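Local atomic coordinates of beta-galactosidase BgaB (Bifidobacterium adolescentis, PDB entry 5VYM), a protein that hydrolyses terminal beta-D-galactose from beta-galactosides, favouring Gal(beta1-4)Gal-containing oligosaccharides, as a family 42 glycoside hydrolase of which this chain is the trimerisation domain. Residues L29-V35 with L66-L70; T77-A81 with L117-M121; I143-D149 with V175-G181; W162-V168 with W187-A193. One frame throughout, in Å; residues are numbered along the deposited sequence.

Contact 1: L29-V35 with L66-L70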
loop_
_atom_site.group_PDB
_atom_site.type_symbol
_atom_site.label_atom_id
_atom_site.label_comp_id
_atom_site.label_asym_id
_atom_site.label_seq_id
_atom_site.Cartn_x
_atom_site.Cartn_y
_atom_site.Cartn_z
ATOM N N LEU B 29 -4.703 16.492 -21.702
ATOM C CA LEU B 29 -4.297 16.428 -20.302
ATOM C C LEU B 29 -4.212 17.841 -19.740
ATOM O O LEU B 29 -3.291 18.596 -20.070
ATOM C CB LEU B 29 -2.960 15.706 -20.174
ATOM C CG LEU B 29 -2.962 14.225 -20.550
ATOM C CD1 LEU B 29 -1.550 13.658 -20.524
ATOM C CD2 LEU B 29 -3.878 13.444 -19.618
ATOM N N ASN B 30 -5.176 18.203 -18.897
ATOM C CA ASN B 30 -5.237 19.534 -18.300
ATOM C C ASN B 30 -5.706 19.372 -16.861
ATOM O O ASN B 30 -6.850 18.971 -16.624
ATOM C CB ASN B 30 -6.172 20.452 -19.089
ATOM C CG ASN B 30 -6.049 21.909 -18.680
ATOM O OD1 ASN B 30 -6.047 22.240 -17.495
ATOM N ND2 ASN B 30 -5.942 22.790 -19.669
ATOM N N HIS B 31 -4.829 19.687 -15.906
ATOM C CA HIS B 31 -5.149 19.439 -14.503
ATOM C C HIS B 31 -6.311 20.307 -14.035
ATOM O O HIS B 31 -7.307 19.796 -13.508
ATOM C CB HIS B 31 -3.918 19.673 -13.627
ATOM C CG HIS B 31 -4.204 19.587 -12.160
ATOM N ND1 HIS B 31 -5.019 18.617 -11.618
ATOM C CD2 HIS B 31 -3.791 20.354 -11.124
ATOM C CE1 HIS B 31 -5.094 18.789 -10.310
ATOM N NE2 HIS B 31 -4.357 19.836 -9.985
ATOM N N TRP B 32 -6.204 21.625 -14.220
ATOM C CA TRP B 32 -7.239 22.516 -13.706
ATOM C C TRP B 32 -8.568 22.315 -14.423
ATOM O O TRP B 32 -9.629 22.436 -13.798
ATOM C CB TRP B 32 -6.801 23.977 -13.815
ATOM C CG TRP B 32 -7.852 24.918 -13.321
ATOM C CD1 TRP B 32 -8.597 25.783 -14.068
ATOM C CD2 TRP B 32 -8.300 25.065 -11.969
ATOM N NE1 TRP B 32 -9.471 26.471 -13.261
ATOM C CE2 TRP B 32 -9.309 26.048 -11.967
ATOM C CE3 TRP B 32 -7.941 24.465 -10.758
ATOM C CZ2 TRP B 32 -9.963 26.445 -10.804
ATOM C CZ3 TRP B 32 -8.590 24.861 -9.603
ATOM C CH2 TRP B 32 -9.591 25.842 -9.635
ATOM N N HIS B 33 -8.537 22.017 -15.723
ATOM C CA HIS B 33 -9.778 21.716 -16.425
ATOM C C HIS B 33 -10.406 20.431 -15.908
ATOM O O HIS B 33 -11.636 20.318 -15.855
ATOM C CB HIS B 33 -9.530 21.624 -17.932
ATOM C CG HIS B 33 -9.308 22.951 -18.589
ATOM N ND1 HIS B 33 -9.282 23.108 -19.957
ATOM C CD2 HIS B 33 -9.104 24.182 -18.063
ATOM C CE1 HIS B 33 -9.071 24.380 -20.248
ATOM N NE2 HIS B 33 -8.960 25.053 -19.117
ATOM N N ASP B 34 -9.583 19.457 -15.515
ATOM C CA ASP B 34 -10.117 18.242 -14.911
ATOM C C ASP B 34 -10.713 18.537 -13.539
ATOM O O ASP B 34 -11.730 17.947 -13.157
ATOM C CB ASP B 34 -9.020 17.181 -14.813
ATOM C CG ASP B 34 -9.560 15.766 -14.925
ATOM O OD1 ASP B 34 -10.789 15.601 -15.076
ATOM O OD2 ASP B 34 -8.750 14.816 -14.866
ATOM N N VAL B 35 -10.100 19.462 -12.794
ATOM C CA VAL B 35 -10.640 19.858 -11.497
ATOM C C VAL B 35 -12.000 20.525 -11.663
ATOM O O VAL B 35 -12.943 20.240 -10.914
ATOM C CB VAL B 35 -9.646 20.778 -10.764
ATOM C CG1 VAL B 35 -10.285 21.369 -9.517
ATOM C CG2 VAL B 35 -8.380 20.016 -10.409
ATOM N N LEU B 66 -8.480 13.091 -6.968
ATOM C CA LEU B 66 -7.253 13.565 -7.608
ATOM C C LEU B 66 -7.408 13.460 -9.120
ATOM O O LEU B 66 -7.097 12.415 -9.715
ATOM C CB LEU B 66 -6.036 12.777 -7.127
ATOM C CG LEU B 66 -5.641 12.946 -5.659
ATOM C CD1 LEU B 66 -6.234 11.833 -4.808
ATOM C CD2 LEU B 66 -4.129 13.002 -5.509
ATOM N N PRO B 67 -7.876 14.516 -9.785
ATOM C CA PRO B 67 -8.015 14.469 -11.243
ATOM C C PRO B 67 -6.803 15.040 -11.963
ATOM O O PRO B 67 -6.524 16.239 -11.864
ATOM C CB PRO B 67 -9.267 15.316 -11.494
ATOM C CG PRO B 67 -9.360 16.249 -10.284
ATOM C CD PRO B 67 -8.364 15.792 -9.239
ATOM N N THR B 68 -6.085 14.185 -12.693
ATOM C CA THR B 68 -4.879 14.575 -13.423
ATOM C C THR B 68 -3.890 15.283 -12.498
ATOM O O THR B 68 -3.359 16.356 -12.800
ATOM C CB THR B 68 -5.229 15.440 -14.641
ATOM O OG1 THR B 68 -6.375 14.887 -15.301
ATOM C CG2 THR B 68 -4.068 15.481 -15.636
ATOM N N VAL B 69 -3.658 14.678 -11.337
ATOM C CA VAL B 69 -2.606 15.144 -10.421
ATOM C C VAL B 69 -1.331 14.441 -10.873
ATOM O O VAL B 69 -0.901 13.425 -10.322
ATOM C CB VAL B 69 -2.955 14.879 -8.954
ATOM C CG1 VAL B 69 -1.848 15.386 -8.038
ATOM C CG2 VAL B 69 -4.276 15.544 -8.604
ATOM N N LEU B 70 -0.720 14.993 -11.923
ATOM C CA LEU B 70 0.414 14.330 -12.563
ATOM C C LEU B 70 1.600 14.210 -11.616
ATOM O O LEU B 70 2.291 13.185 -11.603
ATOM C CB LEU B 70 0.818 15.090 -13.827
ATOM C CG LEU B 70 -0.162 15.032 -14.997
ATOM C CD1 LEU B 70 -0.301 16.401 -15.635
ATOM C CD2 LEU B 70 0.301 14.006 -16.019
HETATM O O HOH W 1 -7.248 15.607 -18.162
#
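His31 and Asp34, on the first turn of helix 31-44, meet the turn Pro67-Thr68 that follows strand 63-66 of the parallel alpha/beta sheet in the trimerisation domain. The His31 imidazole hands its ND1 proton to Pro67 O at 2.8 Å, and the carbonyl oxygen lies in the plane of the ring. CG of His31 stands anti to the backbone N (chi1 174°), which turns the ring toward the loop. NE2 at the far side of the ring is met by the backbone N-H of Ser12, so both nitrogens are occupied, consistent with a neutral ND1-H tautomer. Thr68 O, although 3.0 Å from His31 ND1, is badly angled and is not bonded to it; instead it takes a weak bond from Leu70 N across the inverse gamma turn centred on Val69. The Thr68 hydroxyl appears to donate to Asp34 OD2, though the very short modelled separation leaves the detail doubtful, and it accepts from a water that also lies, weakly, on Asn30 N. The first N-H groups of the helix have partners too: Thr19 OG1 for His31, Glu16 OE1 for Trp32, and for His33 the N-cap side chain, with Asn30 OD1 3.1 Å from His33 N in a nearly straight bond. Apolar packing completes the contact at the sheet side, where Val35 CG2 reaches Pro67 CG at 3.9 Å.

Contact 2: T77-A81 with L117-M121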
loop_
_atom_site.group_PDB
_atom_site.type_symbol
_atom_site.label_atom_id
_atom_site.label_comp_id
_atom_site.label_asym_id
_atom_site.label_seq_id
_atom_site.Cartn_x
_atom_site.Cartn_y
_atom_site.Cartn_z
ATOM N N THR B 77 1.842 10.669 -1.706
ATOM C CA THR B 77 1.252 9.346 -1.891
ATOM C C THR B 77 1.068 8.648 -0.550
ATOM O O THR B 77 0.071 7.948 -0.332
ATOM C CB THR B 77 2.124 8.504 -2.826
ATOM O OG1 THR B 77 2.356 9.220 -4.044
ATOM C CG2 THR B 77 1.438 7.188 -3.156
ATOM N N GLN B 78 2.016 8.844 0.371
ATOM C CA GLN B 78 1.881 8.285 1.712
ATOM C C GLN B 78 0.723 8.929 2.464
ATOM O O GLN B 78 0.028 8.257 3.235
ATOM C CB GLN B 78 3.191 8.461 2.483
ATOM C CG GLN B 78 3.179 7.862 3.881
ATOM C CD GLN B 78 3.005 6.359 3.869
ATOM O OE1 GLN B 78 3.675 5.649 3.120
ATOM N NE2 GLN B 78 2.092 5.862 4.697
ATOM N N ARG B 79 0.499 10.231 2.256
ATOM C CA ARG B 79 -0.626 10.896 2.908
ATOM C C ARG B 79 -1.954 10.314 2.443
ATOM O O ARG B 79 -2.887 10.161 3.239
ATOM C CB ARG B 79 -0.581 12.401 2.642
ATOM C CG ARG B 79 0.562 13.132 3.329
ATOM C CD ARG B 79 0.608 14.589 2.893
ATOM N NE ARG B 79 -0.594 15.315 3.292
ATOM C CZ ARG B 79 -1.044 16.405 2.678
ATOM N NH1 ARG B 79 -0.399 16.889 1.624
ATOM N NH2 ARG B 79 -2.145 17.005 3.109
ATOM N N LEU B 80 -2.058 9.984 1.153
ATOM C CA LEU B 80 -3.268 9.341 0.650
ATOM C C LEU B 80 -3.442 7.950 1.245
ATOM O O LEU B 80 -4.557 7.562 1.614
ATOM C CB LEU B 80 -3.230 9.264 -0.876
ATOM C CG LEU B 80 -3.304 10.582 -1.647
ATOM C CD1 LEU B 80 -3.056 10.335 -3.123
ATOM C CD2 LEU B 80 -4.652 11.249 -1.434
ATOM N N ALA B 81 -2.351 7.187 1.350
ATOM C CA ALA B 81 -2.440 5.844 1.913
ATOM C C ALA B 81 -2.854 5.888 3.378
ATOM O O ALA B 81 -3.699 5.098 3.814
ATOM C CB ALA B 81 -1.109 5.114 1.751
ATOM N N LEU B 117 2.806 2.002 -4.117
ATOM C CA LEU B 117 1.831 2.352 -3.090
ATOM C C LEU B 117 0.481 2.694 -3.710
ATOM O O LEU B 117 -0.565 2.223 -3.248
ATOM C CB LEU B 117 2.358 3.515 -2.249
ATOM C CG LEU B 117 1.472 3.989 -1.097
ATOM C CD1 LEU B 117 1.042 2.814 -0.246
ATOM C CD2 LEU B 117 2.203 5.017 -0.252
ATOM N N LEU B 118 0.484 3.508 -4.768
ATOM C CA LEU B 118 -0.773 3.858 -5.419
ATOM C C LEU B 118 -1.413 2.638 -6.073
ATOM O O LEU B 118 -2.634 2.457 -5.996
ATOM C CB LEU B 118 -0.540 4.968 -6.443
ATOM C CG LEU B 118 -1.793 5.642 -7.008
ATOM C CD1 LEU B 118 -2.697 6.129 -5.885
ATOM C CD2 LEU B 118 -1.409 6.794 -7.927
ATOM N N ARG B 119 -0.605 1.788 -6.715
ATOM C CA ARG B 119 -1.134 0.547 -7.269
ATOM C C ARG B 119 -1.755 -0.321 -6.183
ATOM O O ARG B 119 -2.832 -0.898 -6.378
ATOM C CB ARG B 119 -0.029 -0.226 -7.990
ATOM C CG ARG B 119 0.492 0.446 -9.241
ATOM C CD ARG B 119 1.371 -0.498 -10.047
ATOM N NE ARG B 119 2.572 -0.906 -9.323
ATOM C CZ ARG B 119 3.737 -0.268 -9.385
ATOM N NH1 ARG B 119 3.861 0.818 -10.136
ATOM N NH2 ARG B 119 4.780 -0.713 -8.698
ATOM N N SER B 120 -1.088 -0.423 -5.028
ATOM C CA SER B 120 -1.601 -1.256 -3.945
ATOM C C SER B 120 -2.938 -0.737 -3.434
ATOM O O SER B 120 -3.861 -1.521 -3.183
ATOM C CB SER B 120 -0.583 -1.325 -2.808
ATOM O OG SER B 120 0.624 -1.926 -3.243
ATOM N N MET B 121 -3.061 0.583 -3.270
ATOM C CA MET B 121 -4.337 1.165 -2.864
ATOM C C MET B 121 -5.432 0.837 -3.871
ATOM O O MET B 121 -6.523 0.390 -3.501
ATOM C CB MET B 121 -4.201 2.681 -2.705
ATOM C CG MET B 121 -3.212 3.137 -1.643
ATOM S SD MET B 121 -2.976 4.926 -1.687
ATOM C CE MET B 121 -4.678 5.473 -1.661
#
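Helices 77-81 and 117-121 run nearly parallel, their axes 10.1 Å apart at an angle of 23°, with Thr77 beside Leu118 and Ala81 beside Met121. The pair is a helix-helix packing of the alpha/beta domain: helix 74-85 leans on strand 63-66 through Leu80, while helix 117-122 lies on its flank and faces the second subunit. Leu117 is the principal side chain from its helix. With CG anti to the backbone N (chi1 -178°), its forked end reaches across the groove and the two methyls divide the work. Leu117 CD2 lies 3.7 Å from Thr77 CG2 and also packs against Thr77 O and Gln78 OE1; Leu117 CD1 rests on Ala81 CB at 3.7 Å. The Thr77 and Leu117 side chains overlap head to tail; the threonine offers its methyl CG2, while OG1 is bonded to Ser73 O one turn earlier. One turn further along, Met121 fills the other end of the interface. Its sulfur sits against the small Ala81, and the bend at chi3 (51°) carries the terminal methyl over to Leu80. Ala81 and Met121 also pack on Tyr200 of the second subunit, so the helix pair adjoins the interface. The helices thus meet by van der Waals packing, mostly of methyls, and at the far end Met121 CE comes within 4.1 Å of Leu80 CB.

Contact 3: I143-D149 with V175-G181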
loop_
_atom_site.group_PDB
_atom_site.type_symbol
_atom_site.label_atom_id
_atom_site.label_comp_id
_atom_site.label_asym_id
_atom_site.label_seq_id
_atom_site.Cartn_x
_atom_site.Cartn_y
_atom_site.Cartn_z
ATOM N N ILE B 143 25.737 -5.341 17.147
ATOM C CA ILE B 143 25.209 -3.994 17.344
ATOM C C ILE B 143 24.175 -4.035 18.462
ATOM O O ILE B 143 23.393 -4.987 18.559
ATOM C CB ILE B 143 24.594 -3.436 16.043
ATOM C CG1 ILE B 143 25.676 -3.225 14.984
ATOM C CG2 ILE B 143 23.850 -2.133 16.301
ATOM C CD1 ILE B 143 25.176 -2.530 13.742
ATOM N N ARG B 144 24.171 -3.005 19.304
ATOM C CA ARG B 144 23.207 -2.897 20.388
ATOM C C ARG B 144 21.943 -2.182 19.925
ATOM O O ARG B 144 21.935 -1.453 18.929
ATOM C CB ARG B 144 23.802 -2.147 21.582
ATOM C CG ARG B 144 25.083 -2.732 22.132
ATOM C CD ARG B 144 25.455 -2.048 23.437
ATOM N NE ARG B 144 26.887 -2.126 23.711
ATOM C CZ ARG B 144 27.766 -1.200 23.341
ATOM N NH1 ARG B 144 27.360 -0.123 22.682
ATOM N NH2 ARG B 144 29.052 -1.349 23.632
ATOM N N LEU B 145 20.867 -2.395 20.676
ATOM C CA LEU B 145 19.594 -1.729 20.451
ATOM C C LEU B 145 19.276 -0.816 21.627
ATOM O O LEU B 145 19.719 -1.051 22.754
ATOM C CB LEU B 145 18.457 -2.742 20.269
ATOM C CG LEU B 145 18.273 -3.436 18.915
ATOM C CD1 LEU B 145 19.393 -4.423 18.623
ATOM C CD2 LEU B 145 16.922 -4.131 18.869
ATOM N N SER B 146 18.500 0.230 21.352
ATOM C CA SER B 146 18.030 1.140 22.386
ATOM C C SER B 146 16.560 1.444 22.141
ATOM O O SER B 146 16.143 1.650 20.998
ATOM C CB SER B 146 18.842 2.440 22.412
ATOM O OG SER B 146 18.404 3.292 23.455
ATOM N N SER B 147 15.780 1.466 23.218
ATOM C CA SER B 147 14.347 1.705 23.103
ATOM C C SER B 147 14.091 3.165 22.747
ATOM O O SER B 147 14.570 4.074 23.434
ATOM C CB SER B 147 13.642 1.334 24.405
ATOM O OG SER B 147 13.657 -0.068 24.609
ATOM N N ALA B 148 13.338 3.390 21.668
ATOM C CA ALA B 148 13.014 4.748 21.256
ATOM C C ALA B 148 11.896 5.357 22.089
ATOM O O ALA B 148 11.705 6.578 22.049
ATOM C CB ALA B 148 12.632 4.775 19.775
ATOM N N ASP B 149 11.156 4.542 22.835
ATOM C CA ASP B 149 10.137 5.038 23.747
ATOM C C ASP B 149 10.771 5.241 25.125
ATOM O O ASP B 149 11.993 5.359 25.246
ATOM C CB ASP B 149 8.941 4.078 23.765
ATOM C CG ASP B 149 9.340 2.638 24.065
ATOM O OD1 ASP B 149 10.530 2.384 24.344
ATOM O OD2 ASP B 149 8.456 1.756 24.017
ATOM N N VAL B 175 8.319 4.308 16.210
ATOM C CA VAL B 175 9.554 3.556 16.396
ATOM C C VAL B 175 9.631 3.092 17.843
ATOM O O VAL B 175 9.448 3.887 18.774
ATOM C CB VAL B 175 10.776 4.408 16.019
ATOM C CG1 VAL B 175 12.058 3.615 16.234
ATOM C CG2 VAL B 175 10.670 4.871 14.579
ATOM N N LEU B 176 9.894 1.802 18.038
ATOM C CA LEU B 176 10.010 1.237 19.376
ATOM C C LEU B 176 11.450 0.987 19.795
ATOM O O LEU B 176 11.743 0.997 20.996
ATOM C CB LEU B 176 9.220 -0.074 19.466
ATOM C CG LEU B 176 7.707 0.051 19.268
ATOM C CD1 LEU B 176 7.034 -1.305 19.392
ATOM C CD2 LEU B 176 7.116 1.041 20.259
ATOM N N ALA B 177 12.351 0.767 18.840
ATOM C CA ALA B 177 13.752 0.538 19.150
ATOM C C ALA B 177 14.606 0.996 17.980
ATOM O O ALA B 177 14.199 0.907 16.819
ATOM C CB ALA B 177 14.034 -0.937 19.465
ATOM N N THR B 178 15.795 1.497 18.303
ATOM C CA THR B 178 16.770 1.917 17.311
ATOM C C THR B 178 18.114 1.284 17.634
ATOM O O THR B 178 18.366 0.852 18.761
ATOM C CB THR B 178 16.928 3.445 17.264
ATOM O OG1 THR B 178 17.173 3.941 18.586
ATOM C CG2 THR B 178 15.677 4.097 16.699
ATOM N N TYR B 179 18.977 1.229 16.624
ATOM C CA TYR B 179 20.350 0.795 16.834
ATOM C C TYR B 179 21.158 1.954 17.404
ATOM O O TYR B 179 21.106 3.073 16.886
ATOM C CB TYR B 179 20.967 0.303 15.526
ATOM C CG TYR B 179 20.170 -0.789 14.849
ATOM C CD1 TYR B 179 20.062 -2.051 15.417
ATOM C CD2 TYR B 179 19.533 -0.558 13.637
ATOM C CE1 TYR B 179 19.335 -3.052 14.799
ATOM C CE2 TYR B 179 18.805 -1.552 13.011
ATOM C CZ TYR B 179 18.709 -2.797 13.596
ATOM O OH TYR B 179 17.984 -3.788 12.975
ATOM N N ALA B 180 21.893 1.686 18.480
ATOM C CA ALA B 180 22.674 2.709 19.155
ATOM C C ALA B 180 23.991 2.107 19.624
ATOM O O ALA B 180 24.166 0.885 19.655
ATOM C CB ALA B 180 21.905 3.314 20.336
ATOM N N GLY B 181 24.917 2.979 19.989
ATOM C CA GLY B 181 26.221 2.574 20.475
ATOM C C GLY B 181 27.321 2.878 19.472
ATOM O O GLY B 181 27.088 3.320 18.347
#
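Leu145, Ile143 and Tyr179 make the dense side of this strand pair. Leu145 and Tyr179 run alongside each other, Leu145 CD1 4.0 Å from Tyr179 CD1, whereas Ile143 crosses the tyrosine at about a right angle and sets CG2 3.9 Å from Tyr179 CB. Ala177 carries on the same buried face, Ala177 CB 4.3 Å from Leu145 CD2. Between the backbones, Ser146 and Thr178 form a hydrogen-bonded antiparallel pair, with Ser146 N to Thr178 O and Thr178 N to Ser146 O both 2.7 Å long. These strands, 143-147 and 174-180, are neighbours in the five-stranded antiparallel sheet, and 174-180 holds a classic beta bulge where Leu176 and Ala177 both face Val195 on its other neighbour. The opposite face, bearing Arg144, Ser146, Thr178 and Ala180, is looser and nearer solvent. There Ser146 CB lies 3.8 Å from Ala180 CB, and Thr178 OG1, held between its backbone N and carbonyl carbon (chi1 52°), offers Ser146 O no more than a weak bond. Arg144 is exposed, and its extended chain brings the edge of the guanidinium past Gly181 CA, while NH2 forms a salt bridge with Glu183. At the opposite end, past the last strand residue, Ala148 N still reaches Leu176 O at 3.0 Å, and Ala148 CB packs on Val175 CG1.

Contact 4: W162-V168 with W187-A193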
loop_
_atom_site.group_PDB
_atom_site.type_symbol
_atom_site.label_atom_id
_atom_site.label_comp_id
_atom_site.label_asym_id
_atom_site.label_seq_id
_atom_site.Cartn_x
_atom_site.Cartn_y
_atom_site.Cartn_z
ATOM N N TRP B 162 21.086 -7.840 10.938
ATOM C CA TRP B 162 20.179 -6.704 10.916
ATOM C C TRP B 162 19.957 -6.242 9.484
ATOM O O TRP B 162 20.753 -6.520 8.583
ATOM C CB TRP B 162 20.721 -5.543 11.763
ATOM C CG TRP B 162 22.066 -5.073 11.308
ATOM C CD1 TRP B 162 22.325 -4.151 10.337
ATOM C CD2 TRP B 162 23.341 -5.510 11.796
ATOM N NE1 TRP B 162 23.680 -3.986 10.190
ATOM C CE2 TRP B 162 24.327 -4.807 11.076
ATOM C CE3 TRP B 162 23.744 -6.425 12.773
ATOM C CZ2 TRP B 162 25.689 -4.991 11.301
ATOM C CZ3 TRP B 162 25.097 -6.605 12.995
ATOM C CH2 TRP B 162 26.053 -5.891 12.264
ATOM N N GLN B 163 18.854 -5.525 9.291
ATOM C CA GLN B 163 18.546 -4.864 8.030
ATOM C C GLN B 163 19.008 -3.414 8.117
ATOM O O GLN B 163 18.568 -2.670 9.000
ATOM C CB GLN B 163 17.050 -4.938 7.730
ATOM C CG GLN B 163 16.594 -4.016 6.612
ATOM C CD GLN B 163 17.019 -4.494 5.239
ATOM O OE1 GLN B 163 17.248 -5.685 5.026
ATOM N NE2 GLN B 163 17.124 -3.565 4.297
ATOM N N ASN B 164 19.893 -3.015 7.200
ATOM C CA ASN B 164 20.466 -1.673 7.250
ATOM C C ASN B 164 19.532 -0.620 6.672
ATOM O O ASN B 164 19.529 0.524 7.139
ATOM C CB ASN B 164 21.795 -1.639 6.496
ATOM C CG ASN B 164 22.695 -2.802 6.847
ATOM O OD1 ASN B 164 23.470 -2.737 7.801
ATOM N ND2 ASN B 164 22.598 -3.878 6.074
ATOM N N ASP B 165 18.740 -0.979 5.665
ATOM C CA ASP B 165 17.947 -0.019 4.898
ATOM C C ASP B 165 16.516 -0.039 5.427
ATOM O O ASP B 165 15.667 -0.795 4.953
ATOM C CB ASP B 165 18.009 -0.356 3.412
ATOM C CG ASP B 165 17.807 0.855 2.528
ATOM O OD1 ASP B 165 17.225 1.853 3.000
ATOM O OD2 ASP B 165 18.231 0.806 1.354
ATOM N N VAL B 166 16.248 0.804 6.425
ATOM C CA VAL B 166 14.915 0.945 7.003
ATOM C C VAL B 166 14.649 2.427 7.227
ATOM O O VAL B 166 15.433 3.104 7.902
ATOM C CB VAL B 166 14.759 0.176 8.327
ATOM C CG1 VAL B 166 13.421 0.505 8.970
ATOM C CG2 VAL B 166 14.879 -1.316 8.099
ATOM N N ASN B 167 13.550 2.930 6.669
ATOM C CA ASN B 167 13.135 4.310 6.882
ATOM C C ASN B 167 11.635 4.344 7.125
ATOM O O ASN B 167 10.869 3.723 6.383
ATOM C CB ASN B 167 13.503 5.197 5.690
ATOM C CG ASN B 167 14.999 5.388 5.550
ATOM O OD1 ASN B 167 15.648 4.723 4.741
ATOM N ND2 ASN B 167 15.558 6.291 6.347
ATOM N N VAL B 168 11.225 5.069 8.161
ATOM C CA VAL B 168 9.820 5.153 8.540
ATOM C C VAL B 168 9.119 6.163 7.642
ATOM O O VAL B 168 9.616 7.276 7.433
ATOM C CB VAL B 168 9.683 5.534 10.021
ATOM C CG1 VAL B 168 8.223 5.701 10.397
ATOM C CG2 VAL B 168 10.348 4.483 10.897
ATOM N N TRP B 187 28.576 1.318 11.218
ATOM C CA TRP B 187 27.668 0.983 10.131
ATOM C C TRP B 187 26.723 2.128 9.786
ATOM O O TRP B 187 25.818 1.939 8.966
ATOM C CB TRP B 187 26.852 -0.265 10.484
ATOM C CG TRP B 187 27.682 -1.461 10.830
ATOM C CD1 TRP B 187 28.104 -1.830 12.072
ATOM C CD2 TRP B 187 28.182 -2.452 9.924
ATOM N NE1 TRP B 187 28.837 -2.988 11.998
ATOM C CE2 TRP B 187 28.902 -3.390 10.689
ATOM C CE3 TRP B 187 28.094 -2.635 8.540
ATOM C CZ2 TRP B 187 29.530 -4.497 10.119
ATOM C CZ3 TRP B 187 28.719 -3.734 7.976
ATOM C CH2 TRP B 187 29.427 -4.650 8.764
ATOM N N GLU B 188 26.914 3.302 10.397
ATOM C CA GLU B 188 26.044 4.462 10.190
ATOM C C GLU B 188 24.593 4.132 10.536
ATOM O O GLU B 188 23.660 4.559 9.853
ATOM C CB GLU B 188 26.153 4.993 8.758
ATOM C CG GLU B 188 27.579 5.199 8.277
ATOM C CD GLU B 188 27.641 5.683 6.842
ATOM O OE1 GLU B 188 26.753 6.461 6.436
ATOM O OE2 GLU B 188 28.574 5.277 6.116
ATOM N N LEU B 189 24.401 3.367 11.609
ATOM C CA LEU B 189 23.081 2.900 12.009
ATOM C C LEU B 189 22.614 3.495 13.331
ATOM O O LEU B 189 21.556 3.102 13.833
ATOM C CB LEU B 189 23.062 1.373 12.093
ATOM C CG LEU B 189 23.198 0.619 10.770
ATOM C CD1 LEU B 189 23.259 -0.873 11.021
ATOM C CD2 LEU B 189 22.047 0.955 9.836
ATOM N N ASP B 190 23.371 4.424 13.910
ATOM C CA ASP B 190 22.968 5.059 15.163
ATOM C C ASP B 190 21.742 5.922 14.893
ATOM O O ASP B 190 21.848 7.032 14.366
ATOM C CB ASP B 190 24.116 5.876 15.745
ATOM C CG ASP B 190 23.891 6.251 17.203
ATOM O OD1 ASP B 190 22.829 6.827 17.521
ATOM O OD2 ASP B 190 24.775 5.962 18.036
ATOM N N GLY B 191 20.567 5.407 15.250
ATOM C CA GLY B 191 19.306 6.071 14.993
ATOM C C GLY B 191 18.404 5.349 14.017
ATOM O O GLY B 191 17.227 5.711 13.905
ATOM N N THR B 192 18.914 4.342 13.310
ATOM C CA THR B 192 18.102 3.603 12.352
ATOM C C THR B 192 17.048 2.770 13.075
ATOM O O THR B 192 17.312 2.181 14.126
ATOM C CB THR B 192 18.990 2.700 11.491
ATOM O OG1 THR B 192 19.979 3.498 10.828
ATOM C CG2 THR B 192 18.167 1.958 10.445
ATOM N N ALA B 193 15.845 2.729 12.504
ATOM C CA ALA B 193 14.740 2.010 13.122
ATOM C C ALA B 193 15.007 0.509 13.131
ATOM O O ALA B 193 15.337 -0.083 12.099
ATOM C CB ALA B 193 13.437 2.309 12.383
HETATM O O HOH W 2 16.726 -2.766 10.857
HETATM O O HOH W 3 15.681 4.604 10.336
#
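Trp162 drives the edge of its six-membered ring onto one face of Trp187, a T-shaped stack with planes at 73° and the Trp162 six-membered and Trp187 five-membered centroids 5.0 Å apart. Trp162 CZ2 does the touching, 3.6 Å from Trp187 CE2 and over the centre of the indole. Leu189 closes on the pyrrole part of Trp162 obliquely: Leu189 CD1 lies 3.2 Å from Trp162 NE1, while the other methyl, CD2, packs against Asn164 O. The indole N-H of Trp162 is turned to Asn164 OD1 in a weak, bent bond, a local tie that places the asparagine oxygen beside Leu189 CD1. CG of Trp162 sits between its backbone N and carbonyl carbon (chi1 58°), a torsion that swings the ring toward the loop. That loop leaves helix 182-186 through a Schellman motif and runs through a type II turn, Leu189 to Thr192, into strand 193-200. Beyond the turn, Val166 CG1 meets Ala193 CB at 3.9 Å, and a water accepts from Ala193 N and donates to Val166 O. Outside the pair, Ile143 touches Trp162, Trp187 and Leu189, while residues of 162-168 pair in an antiparallel ladder with a strand of the second subunit. Direct contact is thus mainly by rings and methyls, with a few oxygens against the methyls, and water joins the backbone polar groups of Val166 and Ala193.

From the N terminus, contact 1 closes first, bringing the start of helix 31-44 back to the loop after strand 63-66, with strand 50-53 in the span between. Contact 2 follows in series and closes the excursion through strand 89-93 between helices 74-85 and 117-122; the two contacts meet where Leu66 CD2 packs on Leu80 CD1, 3.7 Å away. Contacts 3 and 4 come later, in and beside the antiparallel sheet. Contact 3 closes the span holding strands 158-163 and 167-168, contact 4 the one holding strand 174-180 and helix 182-186. Their segments alternate, so the two closures cross rather than nest, and the turn at Gly191 probably bonds to Tyr179. Contacts 2 and 4 both reach the second subunit.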